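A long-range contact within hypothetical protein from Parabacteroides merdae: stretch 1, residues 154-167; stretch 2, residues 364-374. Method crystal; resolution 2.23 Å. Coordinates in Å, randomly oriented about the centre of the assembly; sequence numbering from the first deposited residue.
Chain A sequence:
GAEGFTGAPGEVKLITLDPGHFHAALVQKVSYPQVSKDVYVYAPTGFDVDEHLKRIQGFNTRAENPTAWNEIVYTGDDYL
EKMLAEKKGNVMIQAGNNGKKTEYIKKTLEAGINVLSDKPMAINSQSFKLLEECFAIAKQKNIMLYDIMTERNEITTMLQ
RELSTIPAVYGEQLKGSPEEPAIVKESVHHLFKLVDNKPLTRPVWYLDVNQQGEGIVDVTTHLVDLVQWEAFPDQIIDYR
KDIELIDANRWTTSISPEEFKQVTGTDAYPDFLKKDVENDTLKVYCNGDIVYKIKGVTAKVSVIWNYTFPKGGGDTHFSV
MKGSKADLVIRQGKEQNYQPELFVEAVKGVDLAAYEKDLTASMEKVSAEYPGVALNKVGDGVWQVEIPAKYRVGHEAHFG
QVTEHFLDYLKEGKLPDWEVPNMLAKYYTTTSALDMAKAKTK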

# COMPACT_ATOMS: atom_id res chain seq x y z
N GLU A 154 7.63 4.78 -5.97
CA GLU A 154 7.20 5.15 -7.30
C GLU A 154 7.70 6.56 -7.62
O GLU A 154 7.68 7.45 -6.77
CB GLU A 154 5.68 5.04 -7.40
CG GLU A 154 5.11 5.34 -8.78
CD GLU A 154 5.00 6.83 -9.03
OE1 GLU A 154 4.57 7.56 -8.11
OE2 GLU A 154 5.36 7.27 -10.15
N ILE A 155 8.14 6.75 -8.86
CA ILE A 155 8.93 7.93 -9.24
C ILE A 155 8.21 9.28 -9.10
O ILE A 155 8.80 10.23 -8.58
CB ILE A 155 9.56 7.76 -10.65
CG1 ILE A 155 10.48 8.94 -11.00
CG2 ILE A 155 8.48 7.60 -11.72
CD1 ILE A 155 11.63 9.14 -10.04
N THR A 156 6.96 9.39 -9.56
CA THR A 156 6.22 10.66 -9.44
C THR A 156 6.02 11.04 -7.98
O THR A 156 6.12 12.21 -7.62
CB THR A 156 4.85 10.66 -10.16
OG1 THR A 156 3.99 9.66 -9.60
CG2 THR A 156 5.03 10.43 -11.66
N THR A 157 5.74 10.04 -7.14
CA THR A 157 5.62 10.26 -5.71
C THR A 157 6.92 10.82 -5.13
O THR A 157 6.89 11.78 -4.36
CB THR A 157 5.19 8.97 -4.99
OG1 THR A 157 3.77 8.84 -5.09
CG2 THR A 157 5.57 8.99 -3.52
N MSE A 158 8.05 10.23 -5.52
CA MSE A 158 9.35 10.66 -5.01
C MSE A 158 9.65 12.07 -5.44
O MSE A 158 10.24 12.84 -4.68
CB MSE A 158 10.49 9.74 -5.46
CG MSE A 158 10.36 8.39 -4.77
SE MSE A 158 11.69 7.13 -5.49
CE MSE A 158 13.22 7.78 -4.44
N LEU A 159 9.24 12.43 -6.66
CA LEU A 159 9.50 13.78 -7.16
C LEU A 159 8.58 14.81 -6.50
O LEU A 159 8.97 15.95 -6.26
CB LEU A 159 9.39 13.83 -8.69
CG LEU A 159 10.52 13.12 -9.42
CD1 LEU A 159 10.23 12.96 -10.90
CD2 LEU A 159 11.84 13.85 -9.22
N GLN A 160 7.37 14.38 -6.18
CA GLN A 160 6.40 15.23 -5.50
C GLN A 160 6.95 15.60 -4.12
O GLN A 160 7.01 16.77 -3.76
CB GLN A 160 5.07 14.50 -5.37
CG GLN A 160 3.86 15.36 -5.71
CD GLN A 160 2.56 14.65 -5.42
OE1 GLN A 160 2.54 13.50 -4.98
NE2 GLN A 160 1.46 15.33 -5.65
N ARG A 161 7.38 14.59 -3.36
CA ARG A 161 8.04 14.80 -2.06
C ARG A 161 9.22 15.76 -2.18
O ARG A 161 9.34 16.69 -1.37
CB ARG A 161 8.51 13.45 -1.49
CG ARG A 161 9.26 13.50 -0.16
CD ARG A 161 9.41 12.08 0.37
NE ARG A 161 10.51 11.90 1.32
CZ ARG A 161 10.39 11.55 2.60
NH1 ARG A 161 9.21 11.34 3.17
NH2 ARG A 161 11.48 11.40 3.34
N GLU A 162 10.08 15.54 -3.18
CA GLU A 162 11.27 16.37 -3.36
C GLU A 162 10.93 17.82 -3.65
O GLU A 162 11.46 18.72 -3.01
CB GLU A 162 12.17 15.83 -4.47
CG GLU A 162 13.51 15.30 -3.96
CD GLU A 162 14.46 16.40 -3.54
OE1 GLU A 162 14.57 17.42 -4.27
OE2 GLU A 162 15.12 16.25 -2.49
N LEU A 163 10.03 18.03 -4.61
CA LEU A 163 9.63 19.37 -5.02
C LEU A 163 8.93 20.14 -3.91
O LEU A 163 9.10 21.36 -3.80
CB LEU A 163 8.74 19.30 -6.27
CG LEU A 163 9.42 18.84 -7.57
CD1 LEU A 163 8.39 18.82 -8.69
CD2 LEU A 163 10.58 19.74 -7.94
N SER A 164 8.14 19.44 -3.10
CA SER A 164 7.39 20.07 -2.01
C SER A 164 8.30 20.61 -0.90
O SER A 164 7.90 21.51 -0.17
CB SER A 164 6.40 19.08 -1.40
OG SER A 164 7.05 18.09 -0.61
N THR A 165 9.50 20.05 -0.79
CA THR A 165 10.50 20.52 0.18
C THR A 165 11.38 21.67 -0.34
O THR A 165 12.26 22.12 0.38
CB THR A 165 11.44 19.38 0.61
OG1 THR A 165 12.09 18.84 -0.55
CG2 THR A 165 10.68 18.28 1.32
N ILE A 166 11.13 22.14 -1.57
CA ILE A 166 11.90 23.25 -2.14
C ILE A 166 11.03 24.52 -2.14
O ILE A 166 10.17 24.69 -3.00
CB ILE A 166 12.38 22.94 -3.57
CG1 ILE A 166 13.16 21.62 -3.58
CG2 ILE A 166 13.27 24.06 -4.09
CD1 ILE A 166 13.55 21.13 -4.96
N PRO A 167 11.26 25.42 -1.16
CA PRO A 167 10.43 26.62 -1.01
C PRO A 167 10.32 27.49 -2.27
O PRO A 167 9.26 28.08 -2.52
CB PRO A 167 11.15 27.40 0.09
CG PRO A 167 11.87 26.37 0.89
CD PRO A 167 12.25 25.30 -0.08
N GLU A 364 18.09 22.32 -11.23
CA GLU A 364 19.48 21.90 -11.19
C GLU A 364 19.70 20.93 -10.01
O GLU A 364 20.27 19.85 -10.18
CB GLU A 364 20.41 23.11 -11.08
CG GLU A 364 20.42 23.98 -12.32
CD GLU A 364 21.22 25.26 -12.16
OE1 GLU A 364 21.83 25.46 -11.09
OE2 GLU A 364 21.22 26.07 -13.11
N LYS A 365 19.24 21.33 -8.84
CA LYS A 365 19.30 20.50 -7.63
C LYS A 365 18.55 19.16 -7.83
O LYS A 365 19.05 18.11 -7.46
CB LYS A 365 18.79 21.30 -6.41
CG LYS A 365 17.95 20.57 -5.37
CD LYS A 365 18.76 19.63 -4.48
CE LYS A 365 18.09 19.42 -3.13
NZ LYS A 365 16.63 19.14 -3.23
N VAL A 366 17.37 19.23 -8.45
CA VAL A 366 16.52 18.05 -8.67
C VAL A 366 17.13 17.07 -9.69
O VAL A 366 17.02 15.86 -9.53
CB VAL A 366 15.10 18.46 -9.14
CG1 VAL A 366 14.25 17.24 -9.47
CG2 VAL A 366 14.42 19.31 -8.07
N SER A 367 17.77 17.61 -10.72
CA SER A 367 18.46 16.81 -11.74
C SER A 367 19.64 16.04 -11.15
O SER A 367 19.95 14.94 -11.60
CB SER A 367 18.98 17.70 -12.86
OG SER A 367 17.93 18.43 -13.46
N ALA A 368 20.30 16.64 -10.16
CA ALA A 368 21.36 15.96 -9.43
C ALA A 368 20.81 14.71 -8.75
O ALA A 368 21.37 13.63 -8.88
CB ALA A 368 21.99 16.89 -8.40
N GLU A 369 19.69 14.87 -8.05
CA GLU A 369 19.03 13.76 -7.36
C GLU A 369 18.53 12.71 -8.37
O GLU A 369 18.74 11.52 -8.18
CB GLU A 369 17.83 14.24 -6.54
CG GLU A 369 18.08 15.36 -5.54
CD GLU A 369 18.85 14.90 -4.33
OE1 GLU A 369 18.39 13.94 -3.66
OE2 GLU A 369 19.90 15.51 -4.03
N TYR A 370 17.88 13.17 -9.43
CA TYR A 370 17.26 12.28 -10.42
C TYR A 370 17.70 12.66 -11.83
O TYR A 370 16.99 13.40 -12.52
CB TYR A 370 15.73 12.33 -10.32
CG TYR A 370 15.19 12.07 -8.94
CD1 TYR A 370 15.03 13.12 -8.04
CD2 TYR A 370 14.86 10.79 -8.53
CE1 TYR A 370 14.54 12.89 -6.76
CE2 TYR A 370 14.36 10.55 -7.25
CZ TYR A 370 14.21 11.61 -6.37
OH TYR A 370 13.72 11.39 -5.10
N PRO A 371 18.88 12.18 -12.26
CA PRO A 371 19.42 12.50 -13.58
C PRO A 371 18.42 12.30 -14.70
O PRO A 371 17.60 11.38 -14.64
CB PRO A 371 20.58 11.52 -13.72
CG PRO A 371 21.02 11.25 -12.33
CD PRO A 371 19.81 11.37 -11.45
N GLY A 372 18.47 13.16 -15.71
CA GLY A 372 17.55 13.10 -16.84
C GLY A 372 16.26 13.87 -16.64
O GLY A 372 15.61 14.26 -17.60
N VAL A 373 15.88 14.08 -15.38
CA VAL A 373 14.61 14.72 -15.07
C VAL A 373 14.68 16.22 -15.37
O VAL A 373 15.52 16.93 -14.80
CB VAL A 373 14.19 14.47 -13.59
CG1 VAL A 373 12.92 15.23 -13.24
CG2 VAL A 373 14.00 12.98 -13.35
N ALA A 374 13.81 16.68 -16.27
CA ALA A 374 13.75 18.08 -16.68
C ALA A 374 12.31 18.58 -16.67
O ALA A 374 11.38 17.82 -16.38
CB ALA A 374 14.36 18.24 -18.06

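Residues 155-164 form a helix whose axis runs at 143° to that of helix 364-369, closer to antiparallel than to perpendicular. The axes approach no nearer than 11.2 Å, and even the nearest CA atoms, those of Glu162 and Val366, lie 7.7 Å apart, so the contact is made by side chains. At the start of the first helix, Glu154 caps the free backbone amides: its OE2 accepts from Thr156 N at 2.7 Å and its OE1 from Thr157 N at 2.9 Å. The second helix gives way at Tyr370, the first residue to leave helical phi/psi, where a type II turn to Val373 is closed by Val373 N to Tyr370 O at 3.1 Å. Gly372, at phi/psi 88/-24, suits this turn, since a CB there would jam against the preceding carbonyl O.

Tyr370 contributes the largest covered area, 96 Å² of its surface. Leu159 CD2 lies 3.8 Å from the centroid of its ring and 25° off the normal, which places the methyl over one face in a CH-pi contact. Near the ring plane, Glu162 CG comes within 3.8 Å of Tyr370 CE1, and selenomethionine Met158 CE within 4.1 Å of Tyr370 CE2.

Val366 packs against three apolar side chains of stretch 1. Its CG2 is 3.9 Å from Leu163 CD2 and 3.7 Å from Ile166 CD1, while its CG1 meets Leu159 CD2 at 4.2 Å. Leu159 also reaches the last residue of the turn, its CD1 lying 4.2 Å from Val373 CG1.

The polar link is a salt bridge from Lys365 NZ to Glu162 OE1 at 2.9 Å. Opposite charges favour it, but the hydrogen bond is weak and Lys365 is poorly ordered, so its geometry warrants caution. Glu162 OE2 also lies 4.2 Å from Glu369 OE1, a proximity of like charges.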